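Local coordinates for hypothetical protein (PDB 2HEK), which belongs to the HD-domain family, holds zinc and GDP at separate sites, and may act as a dGTPase, at residues 67-72 with 151-156; 296-301 with 352-357; 178-183 with 214-219; 262-267 with 275-280. All blocks are in the same frame, centred on the assembly; numbering follows the deposited sequence.

Interaction 1. Residues 67-72 with 151-156; sequences ESLKVK and SEIITG
Leu69 and Ile153 bring the two segments nearest to each other, their CA atoms 9.6 Å apart, where the last turn of helix 51-69 and the turn after it face the end of helix 145-155. Ile153 reaches across with its CD1 methyl, which meets CG2 of Val71 at 3.6 Å and, more loosely, CD1 of Leu69 at 4.2 Å. Its CG1 arm lies anti to the carbonyl carbon (chi1 -69°) and then runs extended, which carries CD1 out to the valine; the Val71 and Ile153 side chains run alongside each other, heading opposite ways. Lys70, with positive phi, turns the chain out of the helix between Leu69 and Val71, and both still point at the isoleucine. Thr62 and Ile65 of helix 51-69 and Val196 of strand 195-199 also touch Ile153. The Ser151 carbonyl oxygen takes two bonds, from Thr155 N and, at 2.7 Å, from Thr155 OG1, which stands above the carbonyl plane. No hydrogen bond crosses the contact: in the HD domain, methyl groups alone join the end of helix 51-69 and the next turn to the end of helix 145-155, and whatever it contributes probably comes from burial of aliphatic surface.

Interaction 2. Residues 296-301 with 352-357; sequences SETKER and YRIYVD
Ile354 meets Thr298 and Lys299 through the end of its longer branch: CG1 stands anti to the carbonyl carbon (chi1 -59°), and an extended second torsion of 172° sends CD1 straight off the strand to the helix. On the other side Thr298 turns its methyl CG2 anti to the backbone N and leaves OG1 beside that nitrogen, where it bonds to the carbonyl oxygen of Lys294, one helical turn earlier. The hydroxyl is thus engaged by its own helix, and the methyl is offered to the sheet. CD1 of Ile354 lies 3.8 Å from Thr298 CG2, and the two side chains meet at a slant. The same methyl also comes to 3.8 Å from the backbone N of Lys299, and so rests against the main chain of the helix as well as on a side chain. Lys299 adds little beyond this, its CB being 4.5 Å from Ile354 CD1; its chain leads away from the strand, and its ammonium end makes a cation-pi contact with Phe313. Leu287 touches both Thr298 and Ile354, while Phe313 also packs on Ile354, so the isoleucine stands between residues of both neighbouring strands. The CA atoms of Lys299 and Ile354 are 7.5 Å apart, a separation bridged by one isoleucine arm. Such an arrangement is typical of a helix laid on one face of an antiparallel sheet: helix 292-305 rests on the central strand 349-356, flanked by 284-289 and 311-318.

Interaction 3. Residues 178-183 with 214-219; sequences GFFDYD and YFMYVQ
Phe180 and Met216 form a Met-aromatic contact between the loop that follows helix 160-173 and the long helix 203-221. Here the packing is close: CE2 of Phe180 comes to 3.5 Å from Met216 CG, and CZ of the ring lies 3.8 Å from Met216 SD. The sulfur sits 4.7 Å from the ring centroid, 51° off the normal, an oblique approach. The bend at chi2 (-55°) swings SD round beside CG, so that both lie along the CE2-CZ side of the ring. Ala170 and Ser212 also touch Phe180, and Asp169 and Val175 pack on Met216. An alanine in place of Phe180 would take away the ring and is likely to open a gap beside Met216, leaving its sulfur without this ring and its bent chain freer to turn. The looser part of the contact lies at Gly178, which has no side chain to add and meets Phe215 CD1 through its backbone N, at 3.9 Å. Beyond it the loop binds glycerol, probably from the crystallisation liquor, through the backbone N atoms of Phe179 and Phe180, and Phe179 packs on Ser176 of the second subunit. Further along, where the loop parts from helix 203-221, the chain prepares its next helix: Asp183 N donates to Asp181 OD1 in an Asx turn, a nearly straight bond of 3.0 Å at 164°.

Interaction 4. Residues 262-267 with 275-280; sequences SELFKR and ERIFQR. With GDP (guanosine-5'-diphosphate), chain G.
Apolar contacts join the two segments, all running through one methyl of Leu264. Its CG lies anti to the backbone N (chi1 -172°), and CD2 then meets the edge of the Phe278 ring, 3.4 Å from CE1. The same CD2 is 4.1 Å from Ile277 CD1. Within 262-267, Arg267 NH2 forms a salt bridge with Glu263 OE1. Ligand contacts belong to Arg280. Its guanidinium lies with one face over the guanine, and GDP O5' meets its edge in plane. Arg280 NH2 donates a straight bond to that oxygen (3.0 Å, 172°), whereas the bond from NE to GDP O2A is weak, bent to 129° at 2.8 Å. Arg280 NH2 also bonds Leu42 O, and Lys3, Asp24 and Arg32 of the third subunit complete the GDP site, which lies between subunits. A leucine in place of Arg280 would lose both bonds and the positive charge, and would probably leave the alpha phosphate without this mate. Hydrocarbon contact joins the helices, while a guanidinium face laid against the guanine, a straight bond to O5' and a weak one to O2A let one arginine engage the base and the alpha-phosphate region, its positive charge probably favouring the diphosphate.

How the interactions relate
The four contacts lie at different distances from the zinc and GDP sites. Interaction 1 lies in the HD domain, where the Ile153 side chain is about 13 Å from the zinc bound by His54, Asp85 and Asp161. Interaction 3, between the loop after helix 160-173 and helix 203-221, has its centre 21 Å from that of interaction 1 and is no nearer: the Met216 side chain is also about 13 Å from the zinc. Interaction 4 includes Arg280, which binds GDP, and its centre lies 43 Å from that of interaction 1. Interaction 2 comes within about 4 Å of interaction 4 at the nearest atoms without touching it, yet the Ile354 side chain remains about 14 Å from GDP.

Interaction 1. Residues 67-72 with 151-156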
# COMPACT_ATOMS: atom_id res chain seq x y z
N GLU A 67 24.47 -5.94 -4.80
CA GLU A 67 23.90 -7.25 -5.21
C GLU A 67 23.44 -7.29 -6.67
O GLU A 67 23.75 -8.25 -7.40
CB GLU A 67 22.79 -7.71 -4.24
CG GLU A 67 23.33 -8.06 -2.86
CD GLU A 67 22.25 -8.27 -1.76
OE1 GLU A 67 21.03 -8.10 -2.02
OE2 GLU A 67 22.66 -8.59 -0.60
N SER A 68 22.72 -6.27 -7.11
CA SER A 68 22.25 -6.21 -8.50
C SER A 68 23.41 -6.03 -9.48
O SER A 68 23.42 -6.62 -10.56
CB SER A 68 21.24 -5.07 -8.69
OG SER A 68 21.02 -4.79 -10.07
N LEU A 69 24.39 -5.22 -9.08
CA LEU A 69 25.50 -4.90 -9.96
C LEU A 69 26.70 -5.86 -9.85
O LEU A 69 27.66 -5.73 -10.62
CB LEU A 69 25.95 -3.46 -9.76
CG LEU A 69 24.98 -2.33 -10.11
CD1 LEU A 69 25.70 -1.01 -9.85
CD2 LEU A 69 24.50 -2.41 -11.56
N LYS A 70 26.64 -6.79 -8.90
CA LYS A 70 27.69 -7.80 -8.67
C LYS A 70 29.04 -7.13 -8.38
O LYS A 70 30.08 -7.50 -8.97
CB LYS A 70 27.80 -8.76 -9.85
CG LYS A 70 26.63 -9.74 -9.96
CD LYS A 70 26.90 -10.80 -11.03
CE LYS A 70 26.47 -10.33 -12.41
NZ LYS A 70 24.98 -10.45 -12.56
N VAL A 71 28.99 -6.16 -7.48
CA VAL A 71 30.14 -5.36 -7.11
C VAL A 71 31.04 -6.18 -6.17
O VAL A 71 30.57 -6.79 -5.22
CB VAL A 71 29.67 -4.03 -6.43
CG1 VAL A 71 30.79 -3.38 -5.63
CG2 VAL A 71 29.14 -3.08 -7.49
N LYS A 72 32.33 -6.20 -6.50
CA LYS A 72 33.35 -6.93 -5.75
C LYS A 72 33.50 -6.36 -4.33
O LYS A 72 33.38 -7.07 -3.33
CB LYS A 72 34.69 -6.83 -6.52
CG LYS A 72 35.82 -7.73 -6.06
CD LYS A 72 36.94 -7.76 -7.13
CE LYS A 72 38.26 -8.32 -6.56
NZ LYS A 72 39.34 -8.51 -7.61
N SER A 151 31.75 5.31 -5.89
CA SER A 151 31.21 6.58 -5.44
C SER A 151 29.86 6.89 -6.10
O SER A 151 28.96 7.42 -5.44
CB SER A 151 32.19 7.70 -5.73
OG SER A 151 31.75 8.87 -5.08
N GLU A 152 29.73 6.53 -7.39
CA GLU A 152 28.46 6.68 -8.15
C GLU A 152 27.32 5.88 -7.50
O GLU A 152 26.16 6.32 -7.51
CB GLU A 152 28.61 6.18 -9.59
CG GLU A 152 29.30 7.16 -10.51
CD GLU A 152 29.47 6.66 -11.96
OE1 GLU A 152 29.02 5.55 -12.34
OE2 GLU A 152 30.09 7.41 -12.73
N ILE A 153 27.66 4.71 -6.95
CA ILE A 153 26.66 3.86 -6.31
C ILE A 153 25.96 4.61 -5.15
O ILE A 153 24.76 4.45 -4.94
CB ILE A 153 27.24 2.50 -5.88
CG1 ILE A 153 27.58 1.66 -7.13
CG2 ILE A 153 26.28 1.75 -4.87
CD1 ILE A 153 28.31 0.32 -6.82
N ILE A 154 26.71 5.44 -4.45
CA ILE A 154 26.19 6.20 -3.33
C ILE A 154 25.68 7.60 -3.67
O ILE A 154 24.58 7.97 -3.24
CB ILE A 154 27.21 6.32 -2.18
CG1 ILE A 154 27.57 4.94 -1.63
CG2 ILE A 154 26.64 7.18 -1.01
CD1 ILE A 154 28.90 5.02 -0.88
N THR A 155 26.45 8.36 -4.48
CA THR A 155 26.27 9.81 -4.62
C THR A 155 25.76 10.20 -6.01
O THR A 155 25.50 11.38 -6.27
CB THR A 155 27.63 10.57 -4.38
OG1 THR A 155 28.57 10.12 -5.36
CG2 THR A 155 28.23 10.28 -2.94
N GLY A 156 25.60 9.22 -6.91
CA GLY A 156 25.15 9.51 -8.28
C GLY A 156 23.69 9.93 -8.35
O GLY A 156 23.01 10.03 -7.31

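Interaction 2. Residues 296-301 with 352-357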
# COMPACT_ATOMS: atom_id res chain seq x y z
N SER A 296 11.68 40.52 -10.17
CA SER A 296 12.63 41.65 -10.22
C SER A 296 11.93 43.00 -10.05
O SER A 296 12.44 43.87 -9.33
CB SER A 296 13.41 41.67 -11.54
OG SER A 296 14.08 40.43 -11.76
N GLU A 297 10.78 43.15 -10.70
CA GLU A 297 10.01 44.39 -10.63
C GLU A 297 9.34 44.61 -9.26
O GLU A 297 9.26 45.75 -8.79
CB GLU A 297 8.93 44.41 -11.71
CG GLU A 297 8.24 45.75 -11.86
CD GLU A 297 9.15 46.81 -12.46
OE1 GLU A 297 10.32 46.49 -12.76
OE2 GLU A 297 8.69 47.96 -12.64
N THR A 298 8.85 43.54 -8.63
CA THR A 298 8.24 43.66 -7.31
C THR A 298 9.34 43.97 -6.29
O THR A 298 9.17 44.84 -5.44
CB THR A 298 7.40 42.41 -6.95
OG1 THR A 298 6.47 42.16 -8.00
CG2 THR A 298 6.61 42.61 -5.66
N LYS A 299 10.48 43.31 -6.41
CA LYS A 299 11.62 43.58 -5.54
C LYS A 299 12.02 45.07 -5.57
O LYS A 299 12.34 45.66 -4.53
CB LYS A 299 12.81 42.72 -5.95
CG LYS A 299 14.07 43.06 -5.19
CD LYS A 299 15.15 42.03 -5.42
CE LYS A 299 16.51 42.54 -4.95
NZ LYS A 299 17.54 41.46 -5.04
N GLU A 300 11.99 45.67 -6.76
CA GLU A 300 12.35 47.08 -6.93
C GLU A 300 11.36 48.03 -6.26
O GLU A 300 11.75 48.82 -5.41
CB GLU A 300 12.55 47.41 -8.40
CG GLU A 300 13.88 46.87 -8.93
CD GLU A 300 14.52 47.77 -9.99
OE1 GLU A 300 14.23 49.00 -10.01
OE2 GLU A 300 15.33 47.24 -10.78
N ARG A 301 10.09 47.94 -6.63
CA ARG A 301 9.04 48.76 -6.04
C ARG A 301 9.00 48.62 -4.52
O ARG A 301 8.75 49.59 -3.80
CB ARG A 301 7.67 48.40 -6.64
CG ARG A 301 6.45 48.90 -5.86
CD ARG A 301 6.16 50.42 -6.05
NE ARG A 301 5.65 50.74 -7.38
CZ ARG A 301 5.69 51.96 -7.93
NH1 ARG A 301 6.21 52.98 -7.25
NH2 ARG A 301 5.21 52.15 -9.15
N TYR A 352 10.50 32.07 -7.50
CA TYR A 352 11.06 33.28 -6.88
C TYR A 352 10.10 33.72 -5.83
O TYR A 352 8.92 33.82 -6.08
CB TYR A 352 11.27 34.40 -7.94
CG TYR A 352 11.96 33.84 -9.15
CD1 TYR A 352 11.23 33.44 -10.25
CD2 TYR A 352 13.33 33.62 -9.14
CE1 TYR A 352 11.86 32.88 -11.35
CE2 TYR A 352 13.96 33.03 -10.20
CZ TYR A 352 13.21 32.69 -11.31
OH TYR A 352 13.83 32.11 -12.38
N ARG A 353 10.60 33.92 -4.62
CA ARG A 353 9.71 34.26 -3.53
C ARG A 353 10.12 35.57 -2.89
O ARG A 353 11.31 35.85 -2.76
CB ARG A 353 9.68 33.15 -2.45
CG ARG A 353 8.60 32.09 -2.72
CD ARG A 353 9.02 31.13 -3.81
NE ARG A 353 8.07 30.00 -3.86
CZ ARG A 353 8.28 28.80 -3.31
NH1 ARG A 353 9.43 28.53 -2.69
NH2 ARG A 353 7.33 27.86 -3.43
N ILE A 354 9.14 36.35 -2.47
CA ILE A 354 9.43 37.53 -1.63
C ILE A 354 8.64 37.39 -0.34
O ILE A 354 7.44 37.11 -0.36
CB ILE A 354 9.06 38.89 -2.32
CG1 ILE A 354 9.83 39.05 -3.64
CG2 ILE A 354 9.39 40.09 -1.40
CD1 ILE A 354 9.38 40.27 -4.49
N TYR A 355 9.32 37.56 0.77
CA TYR A 355 8.71 37.44 2.08
C TYR A 355 8.83 38.78 2.80
O TYR A 355 9.87 39.43 2.70
CB TYR A 355 9.50 36.43 2.90
CG TYR A 355 9.53 35.02 2.31
CD1 TYR A 355 10.61 34.59 1.57
CD2 TYR A 355 8.47 34.12 2.53
CE1 TYR A 355 10.67 33.27 1.04
CE2 TYR A 355 8.51 32.81 2.02
CZ TYR A 355 9.62 32.41 1.26
OH TYR A 355 9.70 31.13 0.73
N VAL A 356 7.82 39.14 3.59
CA VAL A 356 7.87 40.36 4.39
C VAL A 356 7.47 40.15 5.85
O VAL A 356 6.61 39.32 6.16
CB VAL A 356 6.99 41.49 3.80
CG1 VAL A 356 7.45 41.84 2.42
CG2 VAL A 356 5.55 41.06 3.74
N ASP A 357 8.11 40.90 6.74
CA ASP A 357 7.70 40.99 8.15
C ASP A 357 6.19 40.97 8.24
O ASP A 357 5.51 41.71 7.54
CB ASP A 357 8.27 42.28 8.75
CG ASP A 357 8.12 42.35 10.26
OD1 ASP A 357 9.16 42.48 10.94
OD2 ASP A 357 6.97 42.28 10.76

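Interaction 3. Residues 178-183 with 214-219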
# COMPACT_ATOMS: atom_id res chain seq x y z
N GLY A 178 4.34 11.01 -5.69
CA GLY A 178 5.30 10.14 -6.40
C GLY A 178 5.02 8.64 -6.15
O GLY A 178 4.26 8.29 -5.21
N PHE A 179 5.62 7.77 -6.96
CA PHE A 179 5.80 6.37 -6.58
C PHE A 179 7.25 6.22 -6.11
O PHE A 179 8.14 6.42 -6.86
CB PHE A 179 5.46 5.39 -7.74
CG PHE A 179 5.63 3.92 -7.38
CD1 PHE A 179 4.87 3.33 -6.36
CD2 PHE A 179 6.55 3.12 -8.05
CE1 PHE A 179 5.02 1.96 -6.01
CE2 PHE A 179 6.71 1.73 -7.71
CZ PHE A 179 5.95 1.16 -6.69
N PHE A 180 7.48 5.79 -4.88
CA PHE A 180 8.83 5.82 -4.35
C PHE A 180 9.55 4.46 -4.05
O PHE A 180 10.52 4.41 -3.24
CB PHE A 180 8.81 6.73 -3.12
CG PHE A 180 8.36 8.17 -3.41
CD1 PHE A 180 7.00 8.54 -3.41
CD2 PHE A 180 9.30 9.14 -3.70
CE1 PHE A 180 6.61 9.89 -3.65
CE2 PHE A 180 8.90 10.49 -3.95
CZ PHE A 180 7.56 10.86 -3.93
N ASP A 181 9.13 3.38 -4.71
CA ASP A 181 9.69 2.08 -4.47
C ASP A 181 10.61 1.79 -5.66
O ASP A 181 10.14 1.51 -6.78
CB ASP A 181 8.58 1.01 -4.32
CG ASP A 181 9.12 -0.44 -4.19
OD1 ASP A 181 10.28 -0.75 -4.58
OD2 ASP A 181 8.35 -1.30 -3.70
N TYR A 182 11.93 1.85 -5.39
CA TYR A 182 12.91 1.75 -6.46
C TYR A 182 13.53 0.34 -6.63
O TYR A 182 14.57 0.19 -7.21
CB TYR A 182 13.96 2.88 -6.34
CG TYR A 182 13.41 4.31 -6.09
CD1 TYR A 182 13.87 5.06 -5.01
CD2 TYR A 182 12.40 4.88 -6.90
CE1 TYR A 182 13.38 6.34 -4.74
CE2 TYR A 182 11.89 6.17 -6.62
CZ TYR A 182 12.41 6.89 -5.54
OH TYR A 182 11.99 8.17 -5.24
N ASP A 183 12.85 -0.71 -6.18
CA ASP A 183 13.28 -2.09 -6.37
C ASP A 183 13.44 -2.42 -7.85
O ASP A 183 14.46 -2.97 -8.28
CB ASP A 183 12.23 -3.00 -5.76
CG ASP A 183 12.73 -4.38 -5.52
OD1 ASP A 183 12.71 -5.21 -6.49
OD2 ASP A 183 13.11 -4.65 -4.34
N TYR A 214 10.90 15.24 -8.76
CA TYR A 214 10.22 16.53 -9.02
C TYR A 214 9.15 16.80 -7.94
O TYR A 214 9.06 17.90 -7.39
CB TYR A 214 9.52 16.53 -10.39
CG TYR A 214 8.52 17.64 -10.58
CD1 TYR A 214 8.91 18.90 -11.08
CD2 TYR A 214 7.15 17.43 -10.31
CE1 TYR A 214 7.95 19.94 -11.29
CE2 TYR A 214 6.21 18.43 -10.51
CZ TYR A 214 6.60 19.68 -10.99
OH TYR A 214 5.61 20.65 -11.17
N PHE A 215 8.31 15.81 -7.65
CA PHE A 215 7.29 16.01 -6.60
C PHE A 215 7.86 16.37 -5.24
O PHE A 215 7.34 17.26 -4.56
CB PHE A 215 6.37 14.81 -6.49
CG PHE A 215 5.32 14.77 -7.58
CD1 PHE A 215 5.23 13.69 -8.45
CD2 PHE A 215 4.39 15.81 -7.69
CE1 PHE A 215 4.21 13.63 -9.45
CE2 PHE A 215 3.39 15.79 -8.68
CZ PHE A 215 3.32 14.68 -9.57
N MET A 216 8.92 15.69 -4.81
CA MET A 216 9.51 16.03 -3.51
C MET A 216 10.00 17.48 -3.48
O MET A 216 9.84 18.15 -2.46
CB MET A 216 10.62 15.06 -3.12
CG MET A 216 10.10 13.63 -2.83
SD MET A 216 8.76 13.62 -1.55
CE MET A 216 9.59 14.32 -0.15
N TYR A 217 10.60 17.95 -4.57
CA TYR A 217 11.05 19.35 -4.64
C TYR A 217 9.92 20.35 -4.58
O TYR A 217 9.96 21.29 -3.78
CB TYR A 217 11.97 19.61 -5.87
CG TYR A 217 13.36 19.25 -5.51
CD1 TYR A 217 13.82 17.94 -5.66
CD2 TYR A 217 14.20 20.18 -4.90
CE1 TYR A 217 15.08 17.57 -5.25
CE2 TYR A 217 15.48 19.83 -4.49
CZ TYR A 217 15.91 18.53 -4.67
OH TYR A 217 17.19 18.15 -4.28
N VAL A 218 8.89 20.15 -5.41
CA VAL A 218 7.81 21.13 -5.43
C VAL A 218 6.96 21.09 -4.17
O VAL A 218 6.52 22.14 -3.67
CB VAL A 218 6.94 21.09 -6.71
CG1 VAL A 218 7.80 21.46 -7.91
CG2 VAL A 218 6.24 19.74 -6.91
N GLN A 219 6.75 19.89 -3.63
CA GLN A 219 5.82 19.77 -2.50
C GLN A 219 6.52 20.09 -1.17
O GLN A 219 5.92 20.73 -0.28
CB GLN A 219 5.13 18.38 -2.50
CG GLN A 219 4.21 18.06 -1.30
CD GLN A 219 2.77 18.62 -1.47
OE1 GLN A 219 2.52 19.46 -2.34
NE2 GLN A 219 1.84 18.15 -0.63

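Interaction 4. Residues 262-267 with 275-280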
# COMPACT_ATOMS: atom_id res chain seq x y z
N SER A 262 18.04 24.92 22.17
CA SER A 262 18.18 25.35 23.57
C SER A 262 18.84 26.72 23.64
O SER A 262 18.40 27.59 24.39
CB SER A 262 18.99 24.35 24.39
OG SER A 262 20.39 24.55 24.22
N GLU A 263 19.92 26.89 22.87
CA GLU A 263 20.64 28.15 22.79
C GLU A 263 19.71 29.31 22.40
O GLU A 263 19.99 30.47 22.71
CB GLU A 263 21.77 28.03 21.78
CG GLU A 263 22.97 27.21 22.24
CD GLU A 263 23.78 27.91 23.33
OE1 GLU A 263 24.84 28.50 23.01
OE2 GLU A 263 23.35 27.87 24.51
N LEU A 264 18.62 28.97 21.74
CA LEU A 264 17.67 29.93 21.19
C LEU A 264 16.56 30.18 22.19
O LEU A 264 16.28 31.32 22.55
CB LEU A 264 17.09 29.36 19.89
CG LEU A 264 16.20 30.17 18.96
CD1 LEU A 264 16.95 31.31 18.35
CD2 LEU A 264 15.68 29.26 17.87
N PHE A 265 15.94 29.09 22.65
CA PHE A 265 14.81 29.07 23.60
C PHE A 265 15.11 29.78 24.92
O PHE A 265 14.19 30.14 25.65
CB PHE A 265 14.39 27.63 23.90
CG PHE A 265 13.11 27.53 24.67
CD1 PHE A 265 11.89 27.43 24.01
CD2 PHE A 265 13.11 27.52 26.06
CE1 PHE A 265 10.71 27.34 24.71
CE2 PHE A 265 11.93 27.42 26.77
CZ PHE A 265 10.73 27.33 26.09
N LYS A 266 16.40 29.96 25.22
CA LYS A 266 16.85 30.41 26.54
C LYS A 266 17.38 31.85 26.56
O LYS A 266 16.99 32.65 27.42
CB LYS A 266 17.90 29.45 27.11
CG LYS A 266 17.29 28.22 27.80
CD LYS A 266 18.28 27.06 27.90
CE LYS A 266 17.64 25.86 28.61
NZ LYS A 266 16.48 25.28 27.87
N ARG A 267 18.27 32.16 25.62
CA ARG A 267 18.90 33.48 25.59
C ARG A 267 17.94 34.58 25.11
O ARG A 267 17.25 34.43 24.09
CB ARG A 267 20.19 33.44 24.75
CG ARG A 267 21.23 32.46 25.29
CD ARG A 267 22.46 32.40 24.40
NE ARG A 267 23.53 31.57 24.97
CZ ARG A 267 24.63 31.20 24.33
NH1 ARG A 267 24.85 31.55 23.06
NH2 ARG A 267 25.53 30.44 24.96
N GLU A 275 11.13 33.93 17.97
CA GLU A 275 9.75 34.20 17.57
C GLU A 275 9.46 33.83 16.11
O GLU A 275 8.42 33.23 15.80
CB GLU A 275 9.42 35.66 17.83
CG GLU A 275 9.35 35.95 19.34
CD GLU A 275 9.04 37.40 19.67
OE1 GLU A 275 8.63 38.15 18.75
OE2 GLU A 275 9.19 37.77 20.86
N ARG A 276 10.39 34.19 15.23
CA ARG A 276 10.27 33.95 13.78
C ARG A 276 10.26 32.46 13.43
O ARG A 276 9.61 32.03 12.46
CB ARG A 276 11.45 34.60 13.05
CG ARG A 276 11.34 36.13 13.01
CD ARG A 276 12.64 36.80 12.56
NE ARG A 276 12.45 38.25 12.49
CZ ARG A 276 13.28 39.12 11.91
NH1 ARG A 276 14.40 38.70 11.33
NH2 ARG A 276 12.99 40.42 11.93
N ILE A 277 11.00 31.68 14.22
CA ILE A 277 11.14 30.25 13.93
C ILE A 277 10.10 29.41 14.69
O ILE A 277 9.50 28.53 14.10
CB ILE A 277 12.52 29.73 14.27
CG1 ILE A 277 13.58 30.43 13.41
CG2 ILE A 277 12.57 28.18 14.05
CD1 ILE A 277 15.00 30.26 13.92
N PHE A 278 9.92 29.70 15.98
CA PHE A 278 9.13 28.81 16.85
C PHE A 278 7.77 29.34 17.31
O PHE A 278 6.95 28.56 17.80
CB PHE A 278 9.97 28.38 18.04
CG PHE A 278 11.05 27.41 17.69
CD1 PHE A 278 12.38 27.72 17.91
CD2 PHE A 278 10.73 26.17 17.10
CE1 PHE A 278 13.38 26.82 17.58
CE2 PHE A 278 11.72 25.28 16.76
CZ PHE A 278 13.06 25.60 17.00
N GLN A 279 7.51 30.63 17.13
CA GLN A 279 6.22 31.19 17.53
C GLN A 279 5.34 31.62 16.36
O GLN A 279 4.53 32.53 16.48
CB GLN A 279 6.42 32.43 18.39
CG GLN A 279 6.91 32.15 19.82
CD GLN A 279 6.77 33.36 20.72
OE1 GLN A 279 6.29 34.42 20.29
NE2 GLN A 279 7.12 33.44 21.99
N ARG A 280 5.53 31.01 15.21
CA ARG A 280 4.76 31.27 13.97
C ARG A 280 4.73 32.73 13.53
O ARG A 280 3.75 33.19 12.98
CB ARG A 280 3.33 30.72 14.14
CG ARG A 280 2.83 29.88 12.94
CD ARG A 280 3.21 28.41 12.99
NE ARG A 280 3.10 27.75 11.70
CZ ARG A 280 3.84 26.71 11.32
NH1 ARG A 280 4.74 26.21 12.14
NH2 ARG A 280 3.66 26.17 10.12
PB GDP G . 0.77 30.44 6.10
O1B GDP G . 1.09 30.07 4.66
O2B GDP G . 0.79 31.95 6.30
O3B GDP G . -0.62 29.92 6.47
O3A GDP G . 1.89 29.81 7.08
PA GDP G . 1.61 29.02 8.46
O1A GDP G . 0.24 29.26 9.05
O2A GDP G . 2.67 29.39 9.47
O5' GDP G . 1.79 27.45 8.12
C5' GDP G . 1.63 26.87 6.84
C4' GDP G . 1.40 25.35 6.92
O4' GDP G . 1.98 24.71 8.07
C3' GDP G . -0.06 25.01 6.95
O3' GDP G . -0.20 23.98 5.93
C2' GDP G . -0.22 24.32 8.28
O2' GDP G . -1.18 23.32 8.08
C1' GDP G . 1.12 23.69 8.55
N9 GDP G . 1.45 23.57 9.98
C8 GDP G . 2.15 22.58 10.56
N7 GDP G . 2.32 22.80 11.88
C5 GDP G . 1.70 23.96 12.16
C6 GDP G . 1.47 24.76 13.38
O6 GDP G . 1.95 24.36 14.43
N1 GDP G . 0.83 25.94 13.29
C2 GDP G . 0.32 26.38 12.12
N2 GDP G . -0.35 27.58 12.12
N3 GDP G . 0.49 25.68 10.95
C4 GDP G . 1.15 24.49 10.92